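Local coordinates for protein thiosulfate sulfurtransferase (Pseudomonas aeruginosa, PDB 1YT8) that probably transfers sulfur from thiosulfate to cyanide, as a member of the rhodanese family built from repeated rhodanese-like domains, at residues Y284-R289 with L325-D330; V288-E293 with G332-M337. One frame throughout, in Å; residues are numbered along the deposited sequence.

Contact 1: Y284-R289 with L325-D330; sequences YLLDVR and LVLVDD
Asp330 OD2 lies at the edge of the Arg289 guanidinium, 17° out of its plane, and takes Arg289 NH1 at 3.0 Å; NH1 comes in from above the Asp330 carboxylate plane. The Asp287 carboxylate also lies at the guanidinium edge, gripped side-on: the bend of the Arg289 chain at chi3 (-60°) places NE to donate to the syn lone pair of OD1, and NH2 donates to OD2. Leu325 CD1 sits at the edge of the Tyr284 ring, 3.8 Å from Tyr284 CD2; the Tyr284 hydroxyl bonds outside, to Arg58 O and Val320 N.

Residues 284-287 and 325-328 are neighbouring parallel strands of a rhodanese-like sheet of order 1-5-4-2-3. Four backbone bonds link the segments: Val326 N to Tyr284 O, Leu286 N to Val326 O, Val328 N to Leu286 O and Val288 N to Val328 O (3.1 Å). Leu285 CD1 touches Val326 CG1 and Val328 CG2 on the face that helix 269-277 covers, through Leu272. On the other face, Leu286 CB packs 3.9 Å from Leu327 CD2, beside Leu310.

Asp287 OD1 also takes Arg289 N, an Asx turn, and Arg289 NH2 has a second acceptor, Gly297 O. Arg289 is thus fixed between two carboxylates, which would be expected to stabilise its positive charge.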
loop_
_atom_site.group_PDB
_atom_site.type_symbol
_atom_site.label_atom_id
_atom_site.label_comp_id
_atom_site.label_asym_id
_atom_site.label_seq_id
_atom_site.Cartn_x
_atom_site.Cartn_y
_atom_site.Cartn_z
ATOM N N TYR A 284 -6.470 -12.258 7.960
ATOM C CA TYR A 284 -6.883 -11.308 6.931
ATOM C C TYR A 284 -7.482 -12.075 5.751
ATOM O O TYR A 284 -6.822 -12.938 5.180
ATOM C CB TYR A 284 -5.677 -10.513 6.411
ATOM C CG TYR A 284 -4.931 -9.672 7.426
ATOM C CD1 TYR A 284 -5.452 -8.459 7.882
ATOM C CD2 TYR A 284 -3.673 -10.061 7.886
ATOM C CE1 TYR A 284 -4.732 -7.650 8.767
ATOM C CE2 TYR A 284 -2.946 -9.262 8.771
ATOM C CZ TYR A 284 -3.481 -8.060 9.205
ATOM O OH TYR A 284 -2.766 -7.278 10.074
ATOM N N LEU A 285 -8.721 -11.757 5.388
ATOM C CA LEU A 285 -9.384 -12.398 4.251
ATOM C C LEU A 285 -9.221 -11.428 3.081
ATOM O O LEU A 285 -9.840 -10.363 3.065
ATOM C CB LEU A 285 -10.868 -12.614 4.557
ATOM C CG LEU A 285 -11.707 -13.287 3.465
ATOM C CD1 LEU A 285 -11.122 -14.663 3.130
ATOM C CD2 LEU A 285 -13.145 -13.418 3.946
ATOM N N LEU A 286 -8.403 -11.806 2.102
ATOM C CA LEU A 286 -8.096 -10.932 0.966
ATOM C C LEU A 286 -8.430 -11.458 -0.436
ATOM O O LEU A 286 -8.092 -12.586 -0.779
ATOM C CB LEU A 286 -6.611 -10.584 1.022
ATOM C CG LEU A 286 -6.084 -10.217 2.414
ATOM C CD1 LEU A 286 -4.566 -10.154 2.379
ATOM C CD2 LEU A 286 -6.673 -8.890 2.863
ATOM N N ASP A 287 -9.068 -10.607 -1.241
ATOM C CA ASP A 287 -9.470 -10.922 -2.620
ATOM C C ASP A 287 -8.406 -10.350 -3.571
ATOM O O ASP A 287 -8.267 -9.130 -3.684
ATOM C CB ASP A 287 -10.829 -10.268 -2.911
ATOM C CG ASP A 287 -11.461 -10.750 -4.212
ATOM O OD1 ASP A 287 -10.759 -10.828 -5.244
ATOM O OD2 ASP A 287 -12.680 -11.031 -4.204
ATOM N N VAL A 288 -7.670 -11.224 -4.258
ATOM C CA VAL A 288 -6.599 -10.786 -5.157
ATOM C C VAL A 288 -6.967 -10.507 -6.620
ATOM O O VAL A 288 -6.085 -10.265 -7.456
ATOM C CB VAL A 288 -5.424 -11.798 -5.134
ATOM C CG1 VAL A 288 -4.851 -11.899 -3.722
ATOM C CG2 VAL A 288 -5.889 -13.169 -5.623
ATOM N N ARG A 289 -8.257 -10.530 -6.937
ATOM C CA ARG A 289 -8.703 -10.266 -8.304
ATOM C C ARG A 289 -8.676 -8.760 -8.579
ATOM O O ARG A 289 -8.286 -7.974 -7.714
ATOM C CB ARG A 289 -10.121 -10.808 -8.502
ATOM C CG ARG A 289 -10.270 -12.289 -8.181
ATOM C CD ARG A 289 -11.734 -12.691 -8.218
ATOM N NE ARG A 289 -12.502 -11.932 -7.234
ATOM C CZ ARG A 289 -13.809 -11.720 -7.305
ATOM N NH1 ARG A 289 -14.510 -12.215 -8.319
ATOM N NH2 ARG A 289 -14.412 -10.999 -6.369
ATOM N N LEU A 325 -2.945 -15.078 6.570
ATOM C CA LEU A 325 -3.630 -14.565 5.378
ATOM C C LEU A 325 -4.397 -15.654 4.617
ATOM O O LEU A 325 -3.903 -16.763 4.447
ATOM C CB LEU A 325 -2.628 -13.924 4.409
ATOM C CG LEU A 325 -2.066 -12.525 4.676
ATOM C CD1 LEU A 325 -1.384 -12.464 6.022
ATOM C CD2 LEU A 325 -1.088 -12.178 3.565
ATOM N N VAL A 326 -5.603 -15.327 4.160
ATOM C CA VAL A 326 -6.421 -16.263 3.385
ATOM C C VAL A 326 -6.758 -15.556 2.070
ATOM O O VAL A 326 -7.395 -14.505 2.071
ATOM C CB VAL A 326 -7.725 -16.628 4.116
ATOM C CG1 VAL A 326 -8.572 -17.538 3.238
ATOM C CG2 VAL A 326 -7.404 -17.318 5.429
ATOM N N LEU A 327 -6.333 -16.132 0.950
ATOM C CA LEU A 327 -6.558 -15.495 -0.343
ATOM C C LEU A 327 -7.706 -16.049 -1.176
ATOM O O LEU A 327 -7.894 -17.267 -1.281
ATOM C CB LEU A 327 -5.265 -15.526 -1.163
ATOM C CG LEU A 327 -4.015 -14.964 -0.481
ATOM C CD1 LEU A 327 -2.908 -14.801 -1.522
ATOM C CD2 LEU A 327 -4.329 -13.614 0.178
ATOM N N VAL A 328 -8.445 -15.126 -1.788
ATOM C CA VAL A 328 -9.599 -15.452 -2.617
ATOM C C VAL A 328 -9.452 -15.087 -4.096
ATOM O O VAL A 328 -8.951 -14.020 -4.437
ATOM C CB VAL A 328 -10.865 -14.712 -2.103
ATOM C CG1 VAL A 328 -12.075 -15.051 -2.977
ATOM C CG2 VAL A 328 -11.130 -15.074 -0.648
ATOM N N ASP A 329 -9.884 -15.996 -4.961
ATOM C CA ASP A 329 -9.914 -15.761 -6.404
ATOM C C ASP A 329 -10.946 -16.735 -6.962
ATOM O O ASP A 329 -11.410 -17.621 -6.244
ATOM C CB ASP A 329 -8.533 -15.935 -7.076
ATOM C CG ASP A 329 -8.180 -17.385 -7.403
ATOM O OD1 ASP A 329 -9.078 -18.246 -7.519
ATOM O OD2 ASP A 329 -6.970 -17.655 -7.579
ATOM N N ASP A 330 -11.321 -16.564 -8.226
ATOM C CA ASP A 330 -12.315 -17.436 -8.845
ATOM C C ASP A 330 -11.757 -18.065 -10.114
ATOM O O ASP A 330 -12.508 -18.399 -11.031
ATOM C CB ASP A 330 -13.575 -16.634 -9.189
ATOM C CG ASP A 330 -13.280 -15.412 -10.065
ATOM O OD1 ASP A 330 -12.157 -15.303 -10.598
ATOM O OD2 ASP A 330 -14.181 -14.560 -10.229
#

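Contact 2: V288-E293 with G332-M337; sequences VRTPEE and GVRANM
Arg334 has CG anti to its carbonyl carbon and is bent at chi3 (-73°), while Glu293 is extended beyond CG (chi2 168°), and the two side chains meet tip to tip. The Glu293 end belongs to a capping box at the start of helix 291-296: Thr290 is the N-cap, its OG1 accepts a weak bond from Glu293 N, and Thr290 N donates back to Glu293 OE1 at 3.0 Å. Arg334, in the first turn of helix 334-344, grips the same carboxylate end-on. NH1 reaches the syn lone pair of OE1 at 2.8 Å, and NH2 reaches OE2 at 3.0 Å, with OE2 in the guanidinium plane.

OE1 therefore takes Thr290 N, Thr290 OG1 and Arg334 NH1, three donors that fix the rotation of the carboxylate. Arg334 NE pairs with Asp331, NH2 also with Asp330 and NH1 also with Glu173, just before helix 174-181, which packs on Arg334. These carboxylates would be expected to offset the repulsion between Arg334 and Arg289, whose NE is 5.0 Å from Arg334 NH2.

Val288 CG2 supplies the apolar part of the contact, packing against the first turn of helix 334-344, 3.6 Å from Ala335 N and 4.1 Å from Ala335 CB. Over one face of the Arg334 guanidinium, offset toward its rim, lies Arg289 CG, 3.3 Å from Arg334 NH2.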
loop_
_atom_site.group_PDB
_atom_site.type_symbol
_atom_site.label_atom_id
_atom_site.label_comp_id
_atom_site.label_asym_id
_atom_site.label_seq_id
_atom_site.Cartn_x
_atom_site.Cartn_y
_atom_site.Cartn_z
ATOM N N VAL A 288 -7.670 -11.224 -4.258
ATOM C CA VAL A 288 -6.599 -10.786 -5.157
ATOM C C VAL A 288 -6.967 -10.507 -6.620
ATOM O O VAL A 288 -6.085 -10.265 -7.456
ATOM C CB VAL A 288 -5.424 -11.798 -5.134
ATOM C CG1 VAL A 288 -4.851 -11.899 -3.722
ATOM C CG2 VAL A 288 -5.889 -13.169 -5.623
ATOM N N ARG A 289 -8.257 -10.530 -6.937
ATOM C CA ARG A 289 -8.703 -10.266 -8.304
ATOM C C ARG A 289 -8.676 -8.760 -8.579
ATOM O O ARG A 289 -8.286 -7.974 -7.714
ATOM C CB ARG A 289 -10.121 -10.808 -8.502
ATOM C CG ARG A 289 -10.270 -12.289 -8.181
ATOM C CD ARG A 289 -11.734 -12.691 -8.218
ATOM N NE ARG A 289 -12.502 -11.932 -7.234
ATOM C CZ ARG A 289 -13.809 -11.720 -7.305
ATOM N NH1 ARG A 289 -14.510 -12.215 -8.319
ATOM N NH2 ARG A 289 -14.412 -10.999 -6.369
ATOM N N THR A 290 -9.081 -8.360 -9.783
ATOM C CA THR A 290 -9.104 -6.940 -10.146
ATOM C C THR A 290 -10.165 -6.206 -9.330
ATOM O O THR A 290 -11.090 -6.821 -8.803
ATOM C CB THR A 290 -9.431 -6.731 -11.647
ATOM O OG1 THR A 290 -10.760 -7.202 -11.923
ATOM C CG2 THR A 290 -8.431 -7.478 -12.523
ATOM N N PRO A 291 -10.034 -4.876 -9.201
ATOM C CA PRO A 291 -11.017 -4.099 -8.438
ATOM C C PRO A 291 -12.434 -4.273 -8.995
ATOM O O PRO A 291 -13.401 -4.374 -8.240
ATOM C CB PRO A 291 -10.507 -2.666 -8.589
ATOM C CG PRO A 291 -9.017 -2.854 -8.625
ATOM C CD PRO A 291 -8.879 -4.036 -9.574
ATOM N N GLU A 292 -12.539 -4.312 -10.322
ATOM C CA GLU A 292 -13.826 -4.460 -11.000
ATOM C C GLU A 292 -14.533 -5.757 -10.617
ATOM O O GLU A 292 -15.731 -5.760 -10.332
ATOM C CB GLU A 292 -13.638 -4.422 -12.520
ATOM C CG GLU A 292 -13.181 -3.084 -13.105
ATOM C CD GLU A 292 -11.751 -2.702 -12.736
ATOM O OE1 GLU A 292 -10.892 -3.599 -12.604
ATOM O OE2 GLU A 292 -11.480 -1.491 -12.597
ATOM N N GLU A 293 -13.790 -6.859 -10.627
ATOM C CA GLU A 293 -14.347 -8.158 -10.270
ATOM C C GLU A 293 -14.819 -8.141 -8.822
ATOM O O GLU A 293 -15.905 -8.624 -8.507
ATOM C CB GLU A 293 -13.291 -9.243 -10.457
ATOM C CG GLU A 293 -12.967 -9.533 -11.906
ATOM C CD GLU A 293 -11.736 -10.394 -12.051
ATOM O OE1 GLU A 293 -10.620 -9.864 -11.863
ATOM O OE2 GLU A 293 -11.886 -11.600 -12.340
ATOM N N GLY A 332 -8.327 -20.005 -9.801
ATOM C CA GLY A 332 -7.366 -21.037 -9.451
ATOM C C GLY A 332 -5.918 -20.713 -9.785
ATOM O O GLY A 332 -5.055 -21.586 -9.708
ATOM N N VAL A 333 -5.639 -19.465 -10.151
ATOM C CA VAL A 333 -4.277 -19.060 -10.489
ATOM C C VAL A 333 -3.760 -17.899 -9.638
ATOM O O VAL A 333 -2.722 -18.006 -8.990
ATOM C CB VAL A 333 -4.164 -18.627 -11.974
ATOM C CG1 VAL A 333 -2.753 -18.103 -12.261
ATOM C CG2 VAL A 333 -4.478 -19.801 -12.893
ATOM N N ARG A 334 -4.492 -16.792 -9.653
ATOM C CA ARG A 334 -4.094 -15.584 -8.936
ATOM C C ARG A 334 -3.810 -15.735 -7.448
ATOM O O ARG A 334 -2.768 -15.283 -6.967
ATOM C CB ARG A 334 -5.133 -14.491 -9.180
ATOM C CG ARG A 334 -5.167 -14.060 -10.640
ATOM C CD ARG A 334 -6.199 -12.986 -10.907
ATOM N NE ARG A 334 -7.558 -13.518 -10.868
ATOM C CZ ARG A 334 -8.630 -12.849 -11.278
ATOM N NH1 ARG A 334 -8.504 -11.619 -11.759
ATOM N NH2 ARG A 334 -9.827 -13.417 -11.216
ATOM N N ALA A 335 -4.726 -16.361 -6.720
ATOM C CA ALA A 335 -4.530 -16.563 -5.292
ATOM C C ALA A 335 -3.345 -17.504 -5.047
ATOM O O ALA A 335 -2.515 -17.246 -4.180
ATOM C CB ALA A 335 -5.804 -17.126 -4.660
ATOM N N ASN A 336 -3.257 -18.589 -5.815
ATOM C CA ASN A 336 -2.152 -19.530 -5.648
ATOM C C ASN A 336 -0.794 -18.871 -5.871
ATOM O O ASN A 336 0.131 -19.077 -5.083
ATOM C CB ASN A 336 -2.280 -20.727 -6.608
ATOM C CG ASN A 336 -3.272 -21.773 -6.120
ATOM O OD1 ASN A 336 -3.312 -22.109 -4.934
ATOM N ND2 ASN A 336 -4.064 -22.310 -7.045
HETATM N N MSE A 337 -0.669 -18.091 -6.942
HETATM C CA MSE A 337 0.598 -17.426 -7.235
HETATM C C MSE A 337 0.948 -16.384 -6.175
HETATM O O MSE A 337 2.076 -16.345 -5.688
HETATM C CB MSE A 337 0.569 -16.766 -8.619
HETATM C CG MSE A 337 0.621 -17.729 -9.806
HETATM SE SE MSE A 337 2.002 -19.104 -9.744
HETATM C CE MSE A 337 3.593 -17.981 -9.670
#

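Contacts 1 and 2, with centres about 7 Å apart, both use the 284-293 part of the chain and share Val288 and Arg289. Contact 1 runs from the buried sheet out to the exposed Asp330 and buries 607 Å², through a backbone ladder and apolar side chains, with charge gathered at the C-terminal end of the strands and the loops beyond. Contact 2 joins the starts of the helices that follow those strands, pairing buried Arg334 with partly exposed Glu293; it buries 234 Å², through a two-pronged salt bridge beside the packing of Val288 on the helix start. A probable hydrogen bond of 2.7 Å between Asp329 OD2 and Ala335 N ties the two together.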